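Local coordinates for protein putative S-adenosyl-L-methionine-dependent Methyltransferase (Methanococcus maripaludis, PDB 3DLC) that binds S-adenosylmethionine in a Rossmann-like domain and probably transfers its methyl group to an acceptor that is not firmly established, at residues Pro30-Ala33 / Glu34-Asn38; Asn188-Glu192 / Ile193-Ser197; Glu199-Leu202 / Gly203-Phe207. All blocks are in the same frame, centred on the assembly; numbering follows the deposited sequence. Where two conformers were deposited one is given.

Contact 1: Pro30-Ala33 / Glu34-Asn38; sequences PIIA and ENIIN
I32 reaches along the buried side of helix 28-40 to overlap I36 one turn on, its CG2 methyl 3.8 Å from CD1 of I36, and the two side chains cross at a slant. In I32 the CG2 branch stands anti to the backbone N, which turns it toward the following turn, whereas in I36 the longer CG1 arm does the reaching. Branched aliphatic residues suit this stripe because it lies against both strand 112-118 and helix 56-64: I36 rests on L114 and V116 of the strand, and I32 on L57 of the helix and on R118, which binds S-adenosylmethionine. A33, whose small side chain probably lets helix 56-64 come close, touches L61.

On another side of the helix I31 divides its contacts between two polar residues. Its CD1 comes within 4.0 Å of OE1 of E34, whose extended chain brings the carboxylate up to the end of the isoleucine at a slant, while its CG2 lies 4.0 Å from ND2 of N35. I31 O stands over the flat face of the N35 amide, 3.2 Å from CG; a chi1 of -72° brings CG beside its own backbone N and back toward the preceding turn. ND2 donates to the carbonyl O of G151, outside the helix, a bond that probably holds the amide in this rotation. A leucine here would probably leave the G151 carbonyl without this donor and take away the polar tie between helix and loop.

Beneath the side chains run regular i to i+4 bonds, from E34 N to P30 O (2.9 Å) through I37 N to A33 O (3.0 Å, 169° at the hydrogen). P30 O also accepts from NE2 of Q64. The chemistry is thus divided by side: hydrocarbon meets the sheet and helix 56-64, while side-chain amides meet backbone carbonyls at the margins.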
loop_
_atom_site.group_PDB
_atom_site.type_symbol
_atom_site.label_atom_id
_atom_site.label_comp_id
_atom_site.label_asym_id
_atom_site.label_seq_id
_atom_site.Cartn_x
_atom_site.Cartn_y
_atom_site.Cartn_z
ATOM N N PRO A 30 -2.464 -8.742 9.145
ATOM C CA PRO A 30 -1.877 -10.074 9.052
ATOM C C PRO A 30 -2.461 -10.906 7.917
ATOM O O PRO A 30 -1.763 -11.731 7.341
ATOM C CB PRO A 30 -2.130 -10.697 10.420
ATOM C CG PRO A 30 -2.996 -9.768 11.125
ATOM C CD PRO A 30 -2.989 -8.452 10.481
ATOM N N ILE A 31 -3.742 -10.732 7.614
ATOM C CA ILE A 31 -4.377 -11.490 6.532
ATOM C C ILE A 31 -3.788 -11.060 5.176
ATOM O O ILE A 31 -3.466 -11.896 4.338
ATOM C CB ILE A 31 -5.917 -11.331 6.545
ATOM C CG1 ILE A 31 -6.506 -11.979 7.818
ATOM C CG2 ILE A 31 -6.567 -11.893 5.285
ATOM C CD1 ILE A 31 -6.337 -13.483 7.893
ATOM N N ILE A 32 -3.678 -9.760 4.956
ATOM C CA ILE A 32 -3.128 -9.272 3.710
ATOM C C ILE A 32 -1.676 -9.726 3.589
ATOM O O ILE A 32 -1.231 -10.158 2.505
ATOM C CB ILE A 32 -3.268 -7.757 3.597
ATOM C CG1 ILE A 32 -4.765 -7.381 3.468
ATOM C CG2 ILE A 32 -2.485 -7.234 2.389
ATOM C CD1 ILE A 32 -5.066 -5.887 3.615
ATOM N N ALA A 33 -0.899 -9.617 4.660
ATOM C CA ALA A 33 0.485 -10.088 4.631
ATOM C C ALA A 33 0.578 -11.559 4.270
ATOM O O ALA A 33 1.390 -11.977 3.456
ATOM C CB ALA A 33 1.167 -9.800 5.979
ATOM N N GLU A 34 -0.291 -12.361 4.870
ATOM C CA GLU A 34 -0.335 -13.777 4.584
ATOM C C GLU A 34 -0.713 -14.019 3.134
ATOM O O GLU A 34 -0.133 -14.880 2.459
ATOM C CB GLU A 34 -1.329 -14.444 5.536
ATOM C CG GLU A 34 -1.553 -15.900 5.292
ATOM C CD GLU A 34 -2.472 -16.521 6.310
ATOM O OE1 GLU A 34 -3.558 -16.010 6.583
ATOM O OE2 GLU A 34 -2.067 -17.529 6.853
ATOM N N ASN A 35 -1.681 -13.262 2.627
ATOM C CA ASN A 35 -2.090 -13.388 1.235
ATOM C C ASN A 35 -0.897 -13.127 0.307
ATOM O O ASN A 35 -0.699 -13.857 -0.685
ATOM C CB ASN A 35 -3.212 -12.413 0.875
ATOM C CG ASN A 35 -4.537 -12.781 1.483
ATOM O OD1 ASN A 35 -4.727 -13.920 1.924
ATOM N ND2 ASN A 35 -5.476 -11.835 1.465
ATOM N N ILE A 36 -0.098 -12.097 0.619
ATOM C CA ILE A 36 1.032 -11.719 -0.206
ATOM C C ILE A 36 2.108 -12.811 -0.166
ATOM O O ILE A 36 2.667 -13.211 -1.211
ATOM C CB ILE A 36 1.599 -10.362 0.261
ATOM C CG1 ILE A 36 0.588 -9.247 -0.024
ATOM C CG2 ILE A 36 2.972 -10.086 -0.374
ATOM C CD1 ILE A 36 0.880 -7.971 0.781
ATOM N N ILE A 37 2.412 -13.293 1.020
ATOM C CA ILE A 37 3.394 -14.377 1.178
ATOM C C ILE A 37 2.956 -15.601 0.405
ATOM O O ILE A 37 3.755 -16.230 -0.303
ATOM C CB ILE A 37 3.638 -14.657 2.684
ATOM C CG1 ILE A 37 4.387 -13.471 3.297
ATOM C CG2 ILE A 37 4.375 -16.002 2.870
ATOM C CD1 ILE A 37 4.414 -13.439 4.802
ATOM N N ASN A 38 1.690 -15.958 0.562
ATOM C CA ASN A 38 1.177 -17.161 -0.088
ATOM C C ASN A 38 1.139 -17.014 -1.595
ATOM O O ASN A 38 1.386 -17.979 -2.323
ATOM C CB ASN A 38 -0.215 -17.494 0.405
ATOM C CG ASN A 38 -0.230 -18.038 1.817
ATOM O OD1 ASN A 38 0.824 -18.360 2.379
ATOM N ND2 ASN A 38 -1.416 -18.101 2.425
#

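Contact 2: Asn188-Glu192 / Ile193-Ser197; sequences NVLDE and IGISS. Unlike the reference sequence in segment 193-197: I195 (reference Val).
I195 turns its side chain toward the end of helix 180-193, its CG1 4.2 Å from CB of L190. In this conformer, one of two, the CG1 arm lies beside its backbone N (chi1 -61°), which sets it close to the L190 carbonyl as well. V189 and I193 form a second apolar pair at a similar distance, CG1 to CD1 at 4.3 Å. E192 crosses I193 obliquely: its chain bends at chi2, bringing OE1 to 3.9 Å from CG1 of I193, and the carboxylate makes its salt bridge with R132.

The helix ends in a Schellman motif, whose bond runs from I195 N back to L190 O at 3.3 Å. The same oxygen accepts the last helical bond, from G194 N at 2.9 Å, the two donors arriving from opposite faces of the carbonyl plane. G194 is the C-prime residue; its positive phi of 98° would press a side chain against the preceding carbonyl oxygen, so glycine fits the turn. A water then joins D191 OD1 (2.7 Å) to I195 O (2.8 Å), and the same carboxylate oxygen is bonded to Y198 OH.

The apolar side chains are gathered between helix 127-137 and the sheet: L190 and I193 touch F131, I195 meets Y135, and both L190 and I195 rest on I211 of strand 206-211, as the chain leaves its helix for strand 198-203.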
loop_
_atom_site.group_PDB
_atom_site.type_symbol
_atom_site.label_atom_id
_atom_site.label_comp_id
_atom_site.label_asym_id
_atom_site.label_seq_id
_atom_site.Cartn_x
_atom_site.Cartn_y
_atom_site.Cartn_z
ATOM N N ASN A 188 -5.202 0.848 -18.190
ATOM C CA ASN A 188 -4.814 1.862 -19.176
ATOM C C ASN A 188 -3.495 2.550 -18.826
ATOM O O ASN A 188 -2.656 2.801 -19.692
ATOM C CB ASN A 188 -5.911 2.898 -19.361
ATOM C CG ASN A 188 -7.159 2.332 -20.024
ATOM O OD1 ASN A 188 -7.116 1.274 -20.645
ATOM N ND2 ASN A 188 -8.284 3.023 -19.874
ATOM N N VAL A 189 -3.265 2.786 -17.543
ATOM C CA VAL A 189 -2.010 3.377 -17.101
ATOM C C VAL A 189 -0.821 2.475 -17.407
ATOM O O VAL A 189 0.200 2.894 -17.974
ATOM C CB VAL A 189 -2.033 3.678 -15.572
ATOM C CG1 VAL A 189 -0.655 4.107 -15.051
ATOM C CG2 VAL A 189 -3.084 4.740 -15.219
ATOM N N LEU A 190 -0.932 1.198 -17.051
ATOM C CA LEU A 190 0.156 0.255 -17.262
ATOM C C LEU A 190 0.385 0.053 -18.751
ATOM O O LEU A 190 1.520 -0.116 -19.199
ATOM C CB LEU A 190 -0.136 -1.083 -16.569
ATOM C CG LEU A 190 -0.296 -1.002 -15.031
ATOM C CD1 LEU A 190 -0.325 -2.415 -14.487
ATOM C CD2 LEU A 190 0.812 -0.180 -14.333
ATOM N N ASP A 191 -0.689 0.072 -19.534
ATOM C CA ASP A 191 -0.565 -0.139 -20.977
ATOM C C ASP A 191 0.133 1.044 -21.639
ATOM O O ASP A 191 0.900 0.852 -22.588
ATOM C CB ASP A 191 -1.923 -0.438 -21.581
ATOM C CG ASP A 191 -2.485 -1.784 -21.140
ATOM O OD1 ASP A 191 -1.744 -2.626 -20.579
ATOM O OD2 ASP A 191 -3.682 -1.992 -21.387
ATOM N N GLU A 192 -0.107 2.257 -21.155
ATOM C CA GLU A 192 0.595 3.433 -21.716
ATOM C C GLU A 192 2.090 3.329 -21.410
ATOM O O GLU A 192 2.922 3.727 -22.247
ATOM C CB GLU A 192 0.020 4.732 -21.178
ATOM C CG GLU A 192 0.715 6.010 -21.724
ATOM C CD GLU A 192 2.019 6.471 -21.011
ATOM O OE1 GLU A 192 2.130 6.391 -19.781
ATOM O OE2 GLU A 192 2.951 7.011 -21.697
ATOM N N ILE A 193 2.474 2.814 -20.250
ATOM C CA ILE A 193 3.885 2.614 -19.901
ATOM C C ILE A 193 4.500 1.530 -20.747
ATOM O O ILE A 193 5.676 1.581 -21.088
ATOM C CB ILE A 193 4.051 2.338 -18.393
ATOM C CG1 ILE A 193 3.622 3.575 -17.597
ATOM C CG2 ILE A 193 5.503 1.956 -18.061
ATOM C CD1 ILE A 193 3.411 3.300 -16.105
ATOM N N GLY A 194 3.703 0.528 -21.073
ATOM C CA GLY A 194 4.126 -0.587 -21.916
ATOM C C GLY A 194 4.544 -1.855 -21.213
ATOM O O GLY A 194 5.217 -2.698 -21.773
ATOM N N ILE A 195 4.083 -2.009 -19.976
ATOM C CA ILE A 195 4.409 -3.139 -19.114
ATOM C C ILE A 195 4.042 -4.445 -19.808
ATOM O O ILE A 195 2.896 -4.634 -20.212
ATOM C CB ILE A 195 3.617 -3.034 -17.765
ATOM C CG1 ILE A 195 3.980 -1.745 -16.997
ATOM C CG2 ILE A 195 3.849 -4.262 -16.898
ATOM C CD1 ILE A 195 5.452 -1.531 -16.780
ATOM N N SER A 196 5.000 -5.360 -19.914
ATOM C CA SER A 196 4.777 -6.629 -20.644
ATOM C C SER A 196 3.952 -7.666 -19.905
ATOM O O SER A 196 3.314 -8.496 -20.524
ATOM C CB SER A 196 6.136 -7.280 -20.991
ATOM O OG SER A 196 6.900 -6.505 -21.907
ATOM N N SER A 197 4.067 -7.663 -18.574
ATOM C CA SER A 197 3.453 -8.701 -17.732
ATOM C C SER A 197 2.856 -8.124 -16.465
ATOM O O SER A 197 3.546 -7.568 -15.651
ATOM C CB SER A 197 4.537 -9.710 -17.354
ATOM O OG SER A 197 4.012 -10.768 -16.593
HETATM O O HOH W 1 0.765 -3.310 -21.467
#

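Contact 3: Glu199-Leu202 / Gly203-Phe207; sequences EIIL and GDEGF. Unlike the reference sequence in segment 203-207: G203 (reference Glu).
I200 and F207 make the tight part of this beta hairpin, lying side by side and pointing the same way, with CG2 of I200 3.5 Å from CE1 of the ring. The methyl comes to the ring at a slant. F207 has its CG anti to the backbone N (chi1 164°), which carries the ring back along strand 198-203 to I200. A large flat side chain suits this buried place, where V183 and F186 of helix 180-193 also touch it. L202 lies on the same face of the sheet, paired with F207 in an antiparallel, non-hydrogen-bonded pair, and its CD1 keeps a looser 4.1 Å from CB of F207.

Between those two residues the backbones are joined by reciprocal CA-H...O contacts, from F207 CA to I201 O (3.3 Å) and from L202 CA to G206 O (3.4 Å). G203 and G206 close the type I turn with bonds in both directions, G203 N to G206 O at 2.9 Å and G206 N to G203 O at 3.0 Å. G206 takes a positive phi of 126°, at which a beta carbon would be pushed against the carbonyl oxygen before it.

The other side is less buried and more polar. There I201 and E205 cross at about a right angle, CD1 meeting OE2 at 3.5 Å, a tentative contact since each residue has a second conformer. N35 of helix 28-40 lies beside E205, and R39 makes a long, weak ion pair with the carboxylate.

The chemistry thus changes across the hairpin: the F207 side is mainly apolar, against helix 180-193, whereas the side of I201 and E205 sets aliphatic carbon and a carboxylate against helix 28-40.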
loop_
_atom_site.group_PDB
_atom_site.type_symbol
_atom_site.label_atom_id
_atom_site.label_comp_id
_atom_site.label_asym_id
_atom_site.label_seq_id
_atom_site.Cartn_x
_atom_site.Cartn_y
_atom_site.Cartn_z
ATOM N N GLU A 199 -0.980 -8.660 -13.735
ATOM C CA GLU A 199 -2.338 -9.015 -13.427
ATOM C C GLU A 199 -2.944 -7.860 -12.624
ATOM O O GLU A 199 -2.265 -7.279 -11.785
ATOM C CB GLU A 199 -2.416 -10.239 -12.493
ATOM C CG GLU A 199 -1.791 -11.501 -12.989
ATOM C CD GLU A 199 -1.518 -12.462 -11.845
ATOM O OE1 GLU A 199 -0.701 -12.073 -10.976
ATOM O OE2 GLU A 199 -2.120 -13.542 -11.812
ATOM N N ILE A 200 -4.195 -7.531 -12.870
ATOM C CA ILE A 200 -4.947 -6.602 -12.006
ATOM C C ILE A 200 -6.135 -7.409 -11.564
ATOM O O ILE A 200 -6.899 -7.883 -12.400
ATOM C CB ILE A 200 -5.336 -5.304 -12.681
ATOM C CG1 ILE A 200 -4.099 -4.557 -13.185
ATOM C CG2 ILE A 200 -6.101 -4.429 -11.721
ATOM C CD1 ILE A 200 -4.410 -3.290 -13.981
ATOM N N ILE A 201 -6.284 -7.583 -10.261
ATOM C CA ILE A 201 -7.307 -8.464 -9.682
ATOM C C ILE A 201 -8.325 -7.702 -8.865
ATOM O O ILE A 201 -8.034 -6.646 -8.273
ATOM C CB ILE A 201 -6.714 -9.569 -8.758
ATOM C CG1 ILE A 201 -6.062 -8.980 -7.518
ATOM C CG2 ILE A 201 -5.714 -10.483 -9.522
ATOM C CD1 ILE A 201 -5.649 -10.068 -6.563
ATOM N N LEU A 202 -9.520 -8.261 -8.811
ATOM C CA LEU A 202 -10.600 -7.732 -8.008
ATOM C C LEU A 202 -11.390 -8.909 -7.480
ATOM O O LEU A 202 -11.904 -9.703 -8.238
ATOM C CB LEU A 202 -11.466 -6.793 -8.843
ATOM C CG LEU A 202 -12.703 -6.238 -8.202
ATOM C CD1 LEU A 202 -12.384 -5.335 -7.044
ATOM C CD2 LEU A 202 -13.539 -5.511 -9.280
ATOM N N GLY A 203 -11.471 -9.003 -6.166
ATOM C CA GLY A 203 -12.207 -10.070 -5.539
ATOM C C GLY A 203 -12.407 -9.821 -4.073
ATOM O O GLY A 203 -12.284 -8.699 -3.599
ATOM N N ASP A 204 -12.691 -10.881 -3.346
ATOM C CA ASP A 204 -13.025 -10.719 -1.928
ATOM C C ASP A 204 -11.875 -10.174 -1.102
ATOM O O ASP A 204 -12.105 -9.655 -0.019
ATOM C CB ASP A 204 -13.572 -12.023 -1.341
ATOM C CG ASP A 204 -14.977 -12.372 -1.878
ATOM O OD1 ASP A 204 -15.705 -11.499 -2.390
ATOM O OD2 ASP A 204 -15.389 -13.523 -1.738
ATOM N N GLU A 205 -10.663 -10.272 -1.594
ATOM C CA GLU A 205 -9.523 -9.791 -0.834
ATOM C C GLU A 205 -9.197 -8.349 -1.133
ATOM O O GLU A 205 -8.375 -7.720 -0.472
ATOM C CB GLU A 205 -8.295 -10.636 -1.120
ATOM C CG GLU A 205 -7.759 -10.489 -2.536
ATOM C CD GLU A 205 -8.249 -11.526 -3.536
ATOM O OE1 GLU A 205 -9.481 -11.871 -3.651
ATOM O OE2 GLU A 205 -7.351 -11.998 -4.263
ATOM N N GLY A 206 -9.867 -7.837 -2.142
ATOM C CA GLY A 206 -9.732 -6.429 -2.552
ATOM C C GLY A 206 -9.392 -6.239 -4.023
ATOM O O GLY A 206 -9.642 -7.125 -4.854
ATOM N N PHE A 207 -8.838 -5.064 -4.308
ATOM C CA PHE A 207 -8.397 -4.632 -5.651
ATOM C C PHE A 207 -6.879 -4.531 -5.576
ATOM O O PHE A 207 -6.363 -3.791 -4.737
ATOM C CB PHE A 207 -8.983 -3.259 -5.974
ATOM C CG PHE A 207 -8.290 -2.577 -7.138
ATOM C CD1 PHE A 207 -8.553 -2.937 -8.445
ATOM C CD2 PHE A 207 -7.340 -1.622 -6.932
ATOM C CE1 PHE A 207 -7.881 -2.327 -9.485
ATOM C CE2 PHE A 207 -6.673 -1.002 -7.996
ATOM C CZ PHE A 207 -6.954 -1.362 -9.245
#

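In the fold
From the N terminus the contacts follow in series, and none encloses or crosses another. Contact 1 lies within helix 28-40, just after Y29 of the S-adenosylmethionine site, and closes only turns of that helix. The chain then builds the parallel strands of the Rossmann-like sheet before contact 2 ends helix 180-193 and turns it toward strand 198-203. Contact 3 follows at once, closing the hairpin of the last two strands, with 198-203 at the sheet edge. Contact 3 joins the other two: N35 packs on E205 and L190 on I200, whereas contacts 1 and 2 stay about 15 Å apart at their nearest atoms.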